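Local coordinates for glycosyl hydrolase, family 38 (Enterococcus faecalis, PDB 3LVT), which probably acts as an alpha-mannosidase of glycosyl hydrolase family 38, hydrolysing mannosides, and carries a bound calcium ion, at residues 545-550 with 778-783; 554-559 with 724-729. All coordinates share one frame; numbering follows the deposited sequence.

Interaction 1. Residues 545-550 with 778-783; sequences LTIADK and YGLSLH
Two antiparallel sheets are laid face to face in the large beta sandwich of the family 38 C-terminal domain, consistent with a galactose-mutarotase-like fold, and Ile-547, Asp-549, Leu-780 and Leu-782 are where strand 545-549 of one meets residues 778-783, the end of strand 772-783, of the other. The axes of these short runs come within 8.4 Å and are turned by -39°, not far from the twist usual between the aligned sheets of a beta sandwich. At such a spacing side chains, not backbones, must join the layers. Branched Ile-547 suits the task because its two arms reach different leucines. Its CG2, anti to the backbone N, lies 3.7 Å from Leu-782 CD1, the two side chains crossing at a slant. The longer arm ends at CD1, 4.2 Å from Leu-780 CD2. Leucines two positions apart on one strand thus present their methyls to a single isoleucine, while Leu-659 and Phe-661 of strand 659-667 help to enclose this layer.

Asp-549 closes the strand end. Its side chain and that of Leu-782 lie alongside with their ends pointing opposite ways, Leu-782 CD1 being 4.0 Å from Asp-549 CB. The carboxylate oxygen OD2 sits 3.6 Å from Leu-782 CB, a van der Waals neighbour. The other oxygen, OD1, accepts hydrogen bonds from the backbone N of Lys-551, as in an Asx turn, and of Thr-552. Aspartate therefore suits the place where strand gives way to turn: two backbone N-H groups grip OD1, probably fixing how the carboxylate is turned and easing its burial beside leucine. Across the interface itself, cohesion comes from apolar contact and dispersion.

Interaction 2. Residues 554-559 with 724-729; sequences ETFSKL and QNKGVT
Glu-554 and Lys-726 carry opposite charges yet meet through their carbon chains. They cross at about a right angle: Glu-554 CG lies 3.8 Å from Lys-726 CB, and its carboxylate rests by the end of the methylene chain, with OE1 3.4 Å from Lys-726 CE. The ammonium group stands farther off, Lys-726 NZ being 4.7 Å from Glu-554 OE1. The lysine chain runs extended and then bends at its last torsion (chi4 86°), and NZ forms a salt bridge with Asp-723, which immediately precedes residues 724-729. Attraction between Glu-554 and Lys-726 is probably long-range and secondary, added to the contact of their chains. Long residues with apolar stems and charged ends suit this border: consistent with their partly exposed position, the stems can pack while the charged ends stay near the rim of the sheets.

Deeper in, the contact becomes apolar. Val-728 lays CG2 over one face of the Phe-556 ring, 3.9 Å from its centroid and 28° off the ring normal, a CH-pi contact. The methyl lies toward one side of the ring, Val-728 CG2 being 3.5 Å from Phe-556 CE1. Phe-556 has CG beside the backbone N (chi1 -65°), and its ring reaches out to the valine. Lys-726 CD approaches the same ring obliquely, 4.2 Å from Phe-556 CZ, which links the charged border to the hydrophobic part. A flat ring can lie between two sheets and offer a face to a methyl group, and a compact branched valine fits against it. The whole is sheet-on-sheet packing of the large C-terminal beta sandwich of family 38, fringed by charged side chains.

In the fold
Interactions 1 and 2 are adjoining patches of one interface, their centres about 7 Å apart. Strands 545-549 and 555-566 are consecutive neighbours in one sheet, joined by a probable hydrogen bond from Phe-556 N to Ile-547 O (2.8 Å). In the facing sheet, strands 772-783 and 727-732 pair likewise, with Thr-729 N 2.7 Å from Ser-781 O. Each interaction takes one strand from each sheet. Within the layer, Leu-782 also touches Phe-556 and Val-728, and Ile-547 packs on Leu-559, which suggests that the apolar filling runs on from one contact to the other. Both are structural packing, away from the calcium site of Asn-250, Phe-253 and Tyr-256.

Interaction 1. Residues 545-550 with 778-783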
loop_
_atom_site.group_PDB
_atom_site.type_symbol
_atom_site.label_atom_id
_atom_site.label_comp_id
_atom_site.label_asym_id
_atom_site.label_seq_id
_atom_site.Cartn_x
_atom_site.Cartn_y
_atom_site.Cartn_z
ATOM N N LEU A 545 -18.212 -9.928 20.309
ATOM C CA LEU A 545 -19.377 -9.164 19.875
ATOM C C LEU A 545 -20.397 -10.045 19.179
ATOM O O LEU A 545 -20.042 -10.965 18.420
ATOM C CB LEU A 545 -18.973 -8.064 18.894
ATOM C CG LEU A 545 -17.695 -7.271 19.158
ATOM C CD1 LEU A 545 -17.464 -6.312 18.018
ATOM C CD2 LEU A 545 -17.781 -6.522 20.474
ATOM N N THR A 546 -21.659 -9.745 19.467
ATOM C CA THR A 546 -22.813 -10.257 18.766
ATOM C C THR A 546 -23.452 -9.021 18.137
ATOM O O THR A 546 -23.728 -8.037 18.827
ATOM C CB THR A 546 -23.792 -10.873 19.754
ATOM O OG1 THR A 546 -23.147 -11.943 20.458
ATOM C CG2 THR A 546 -25.035 -11.410 19.047
ATOM N N ILE A 547 -23.671 -9.049 16.831
ATOM C CA ILE A 547 -24.202 -7.885 16.160
ATOM C C ILE A 547 -25.448 -8.197 15.337
ATOM O O ILE A 547 -25.527 -9.236 14.705
ATOM C CB ILE A 547 -23.157 -7.280 15.249
ATOM C CG1 ILE A 547 -21.957 -6.799 16.068
ATOM C CG2 ILE A 547 -23.753 -6.130 14.483
ATOM C CD1 ILE A 547 -20.692 -6.509 15.203
ATOM N N ALA A 548 -26.411 -7.287 15.329
ATOM C CA ALA A 548 -27.589 -7.446 14.473
ATOM C C ALA A 548 -27.614 -6.347 13.401
ATOM O O ALA A 548 -27.473 -5.163 13.717
ATOM C CB ALA A 548 -28.862 -7.408 15.305
ATOM N N ASP A 549 -27.776 -6.722 12.137
ATOM C CA ASP A 549 -28.019 -5.712 11.113
ATOM C C ASP A 549 -29.493 -5.332 11.227
ATOM O O ASP A 549 -30.371 -6.153 10.996
ATOM C CB ASP A 549 -27.678 -6.249 9.719
ATOM C CG ASP A 549 -27.704 -5.163 8.638
ATOM O OD1 ASP A 549 -28.694 -4.381 8.565
ATOM O OD2 ASP A 549 -26.731 -5.101 7.845
ATOM N N LYS A 550 -29.773 -4.093 11.610
ATOM C CA LYS A 550 -31.180 -3.680 11.797
ATOM C C LYS A 550 -32.011 -3.651 10.509
ATOM O O LYS A 550 -33.228 -3.747 10.578
ATOM C CB LYS A 550 -31.296 -2.394 12.608
ATOM C CG LYS A 550 -31.208 -2.682 14.107
ATOM C CD LYS A 550 -30.744 -1.491 14.957
ATOM C CE LYS A 550 -31.808 -0.400 15.056
ATOM N NZ LYS A 550 -31.664 0.412 16.298
ATOM N N TYR A 778 -8.393 -1.748 12.460
ATOM C CA TYR A 778 -9.211 -2.497 11.523
ATOM C C TYR A 778 -10.681 -2.239 11.795
ATOM O O TYR A 778 -11.008 -1.412 12.626
ATOM C CB TYR A 778 -8.893 -3.980 11.606
ATOM C CG TYR A 778 -8.965 -4.581 12.991
ATOM C CD1 TYR A 778 -7.999 -4.271 13.960
ATOM C CD2 TYR A 778 -9.968 -5.497 13.325
ATOM C CE1 TYR A 778 -8.054 -4.822 15.221
ATOM C CE2 TYR A 778 -10.018 -6.055 14.581
ATOM C CZ TYR A 778 -9.050 -5.714 15.525
ATOM O OH TYR A 778 -9.086 -6.257 16.778
ATOM N N GLY A 779 -11.575 -2.929 11.103
ATOM C CA GLY A 779 -13.000 -2.683 11.313
ATOM C C GLY A 779 -13.974 -3.583 10.584
ATOM O O GLY A 779 -13.596 -4.491 9.855
ATOM N N LEU A 780 -15.260 -3.312 10.765
ATOM C CA LEU A 780 -16.271 -4.232 10.275
ATOM C C LEU A 780 -17.439 -3.487 9.674
ATOM O O LEU A 780 -17.813 -2.414 10.152
ATOM C CB LEU A 780 -16.722 -5.092 11.442
ATOM C CG LEU A 780 -17.803 -6.138 11.265
ATOM C CD1 LEU A 780 -17.592 -7.184 12.353
ATOM C CD2 LEU A 780 -19.207 -5.500 11.373
ATOM N N SER A 781 -18.028 -4.080 8.640
ATOM C CA SER A 781 -19.230 -3.544 7.986
ATOM C C SER A 781 -20.099 -4.678 7.496
ATOM O O SER A 781 -19.609 -5.611 6.885
ATOM C CB SER A 781 -18.820 -2.725 6.794
ATOM O OG SER A 781 -19.726 -1.660 6.635
ATOM N N LEU A 782 -21.391 -4.618 7.770
ATOM C CA LEU A 782 -22.325 -5.638 7.305
ATOM C C LEU A 782 -23.109 -5.099 6.134
ATOM O O LEU A 782 -23.390 -3.902 6.090
ATOM C CB LEU A 782 -23.287 -6.018 8.407
ATOM C CG LEU A 782 -22.708 -6.360 9.773
ATOM C CD1 LEU A 782 -23.849 -6.554 10.775
ATOM C CD2 LEU A 782 -21.792 -7.600 9.727
ATOM N N HIS A 783 -23.454 -5.969 5.179
ATOM C CA HIS A 783 -24.349 -5.565 4.083
ATOM C C HIS A 783 -25.423 -6.605 3.787
ATOM O O HIS A 783 -25.392 -7.723 4.326
ATOM C CB HIS A 783 -23.575 -5.174 2.813
ATOM C CG HIS A 783 -22.893 -6.325 2.121
ATOM N ND1 HIS A 783 -21.528 -6.533 2.182
ATOM C CD2 HIS A 783 -23.384 -7.315 1.336
ATOM C CE1 HIS A 783 -21.211 -7.599 1.469
ATOM N NE2 HIS A 783 -22.319 -8.097 0.953
#

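Interaction 2. Residues 554-559 with 724-729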
loop_
_atom_site.group_PDB
_atom_site.type_symbol
_atom_site.label_atom_id
_atom_site.label_comp_id
_atom_site.label_asym_id
_atom_site.label_seq_id
_atom_site.Cartn_x
_atom_site.Cartn_y
_atom_site.Cartn_z
ATOM N N GLU A 554 -30.175 -9.986 9.692
ATOM C CA GLU A 554 -29.109 -10.969 9.917
ATOM C C GLU A 554 -28.335 -10.621 11.176
ATOM O O GLU A 554 -28.044 -9.450 11.439
ATOM C CB GLU A 554 -28.166 -11.048 8.725
ATOM C CG GLU A 554 -28.869 -11.271 7.383
ATOM C CD GLU A 554 -29.450 -12.661 7.234
ATOM O OE1 GLU A 554 -29.148 -13.545 8.066
ATOM O OE2 GLU A 554 -30.221 -12.874 6.273
ATOM N N THR A 555 -28.043 -11.645 11.965
ATOM C CA THR A 555 -27.257 -11.487 13.185
ATOM C C THR A 555 -25.968 -12.277 13.063
ATOM O O THR A 555 -25.911 -13.268 12.331
ATOM C CB THR A 555 -28.044 -11.914 14.437
ATOM O OG1 THR A 555 -28.367 -13.291 14.336
ATOM C CG2 THR A 555 -29.354 -11.128 14.552
ATOM N N PHE A 556 -24.935 -11.819 13.762
ATOM C CA PHE A 556 -23.613 -12.445 13.700
ATOM C C PHE A 556 -22.973 -12.561 15.076
ATOM O O PHE A 556 -23.087 -11.663 15.904
ATOM C CB PHE A 556 -22.677 -11.650 12.805
ATOM C CG PHE A 556 -23.083 -11.605 11.360
ATOM C CD1 PHE A 556 -22.641 -12.568 10.475
ATOM C CD2 PHE A 556 -23.859 -10.548 10.868
ATOM C CE1 PHE A 556 -22.986 -12.502 9.125
ATOM C CE2 PHE A 556 -24.199 -10.477 9.525
ATOM C CZ PHE A 556 -23.779 -11.454 8.655
ATOM N N SER A 557 -22.239 -13.635 15.297
ATOM C CA SER A 557 -21.818 -13.984 16.642
ATOM C C SER A 557 -20.316 -14.322 16.761
ATOM O O SER A 557 -19.674 -14.688 15.783
ATOM C CB SER A 557 -22.651 -15.186 17.064
ATOM O OG SER A 557 -22.625 -15.336 18.461
ATOM N N LYS A 558 -19.766 -14.204 17.964
ATOM C CA LYS A 558 -18.362 -14.581 18.233
ATOM C C LYS A 558 -17.302 -13.726 17.541
ATOM O O LYS A 558 -16.125 -14.103 17.502
ATOM C CB LYS A 558 -18.112 -16.057 17.905
ATOM C CG LYS A 558 -18.811 -17.024 18.844
ATOM C CD LYS A 558 -18.786 -18.428 18.281
ATOM C CE LYS A 558 -18.973 -19.427 19.393
ATOM N NZ LYS A 558 -19.617 -20.686 18.902
ATOM N N LEU A 559 -17.728 -12.587 17.002
ATOM C CA LEU A 559 -16.850 -11.669 16.322
ATOM C C LEU A 559 -15.806 -11.169 17.299
ATOM O O LEU A 559 -16.029 -11.142 18.502
ATOM C CB LEU A 559 -17.651 -10.496 15.747
ATOM C CG LEU A 559 -18.868 -10.885 14.888
ATOM C CD1 LEU A 559 -19.835 -9.732 14.721
ATOM C CD2 LEU A 559 -18.464 -11.418 13.513
ATOM N N GLN A 724 -26.175 -14.527 -1.286
ATOM C CA GLN A 724 -27.303 -13.916 -1.990
ATOM C C GLN A 724 -28.069 -12.953 -1.079
ATOM O O GLN A 724 -28.856 -12.150 -1.554
ATOM C CB GLN A 724 -28.245 -14.983 -2.599
ATOM C CG GLN A 724 -28.675 -16.133 -1.657
ATOM C CD GLN A 724 -27.508 -17.074 -1.277
ATOM O OE1 GLN A 724 -27.236 -17.294 -0.094
ATOM N NE2 GLN A 724 -26.814 -17.620 -2.287
ATOM N N ASN A 725 -27.820 -13.028 0.225
ATOM C CA ASN A 725 -28.621 -12.293 1.213
ATOM C C ASN A 725 -27.868 -11.270 2.058
ATOM O O ASN A 725 -28.419 -10.218 2.378
ATOM C CB ASN A 725 -29.380 -13.266 2.132
ATOM C CG ASN A 725 -30.400 -14.101 1.379
ATOM O OD1 ASN A 725 -30.888 -13.682 0.331
ATOM N ND2 ASN A 725 -30.716 -15.283 1.893
ATOM N N LYS A 726 -26.614 -11.563 2.391
ATOM C CA LYS A 726 -25.859 -10.792 3.400
ATOM C C LYS A 726 -24.354 -10.872 3.151
ATOM O O LYS A 726 -23.864 -11.782 2.482
ATOM C CB LYS A 726 -26.139 -11.365 4.793
ATOM C CG LYS A 726 -26.402 -12.856 4.700
ATOM C CD LYS A 726 -26.171 -13.606 5.939
ATOM C CE LYS A 726 -26.962 -14.907 5.899
ATOM N NZ LYS A 726 -26.246 -15.997 5.221
ATOM N N GLY A 727 -23.627 -9.927 3.720
ATOM C CA GLY A 727 -22.178 -9.957 3.665
ATOM C C GLY A 727 -21.521 -9.266 4.834
ATOM O O GLY A 727 -22.145 -8.450 5.506
ATOM N N VAL A 728 -20.262 -9.619 5.065
ATOM C CA VAL A 728 -19.416 -9.037 6.106
ATOM C C VAL A 728 -18.131 -8.540 5.438
ATOM O O VAL A 728 -17.443 -9.317 4.731
ATOM C CB VAL A 728 -19.059 -10.106 7.188
ATOM C CG1 VAL A 728 -18.078 -9.559 8.246
ATOM C CG2 VAL A 728 -20.325 -10.675 7.841
ATOM N N THR A 729 -17.832 -7.250 5.631
ATOM C CA THR A 729 -16.592 -6.637 5.133
ATOM C C THR A 729 -15.671 -6.284 6.290
ATOM O O THR A 729 -16.038 -5.499 7.164
ATOM C CB THR A 729 -16.861 -5.360 4.312
ATOM O OG1 THR A 729 -17.668 -5.686 3.178
ATOM C CG2 THR A 729 -15.569 -4.765 3.817
#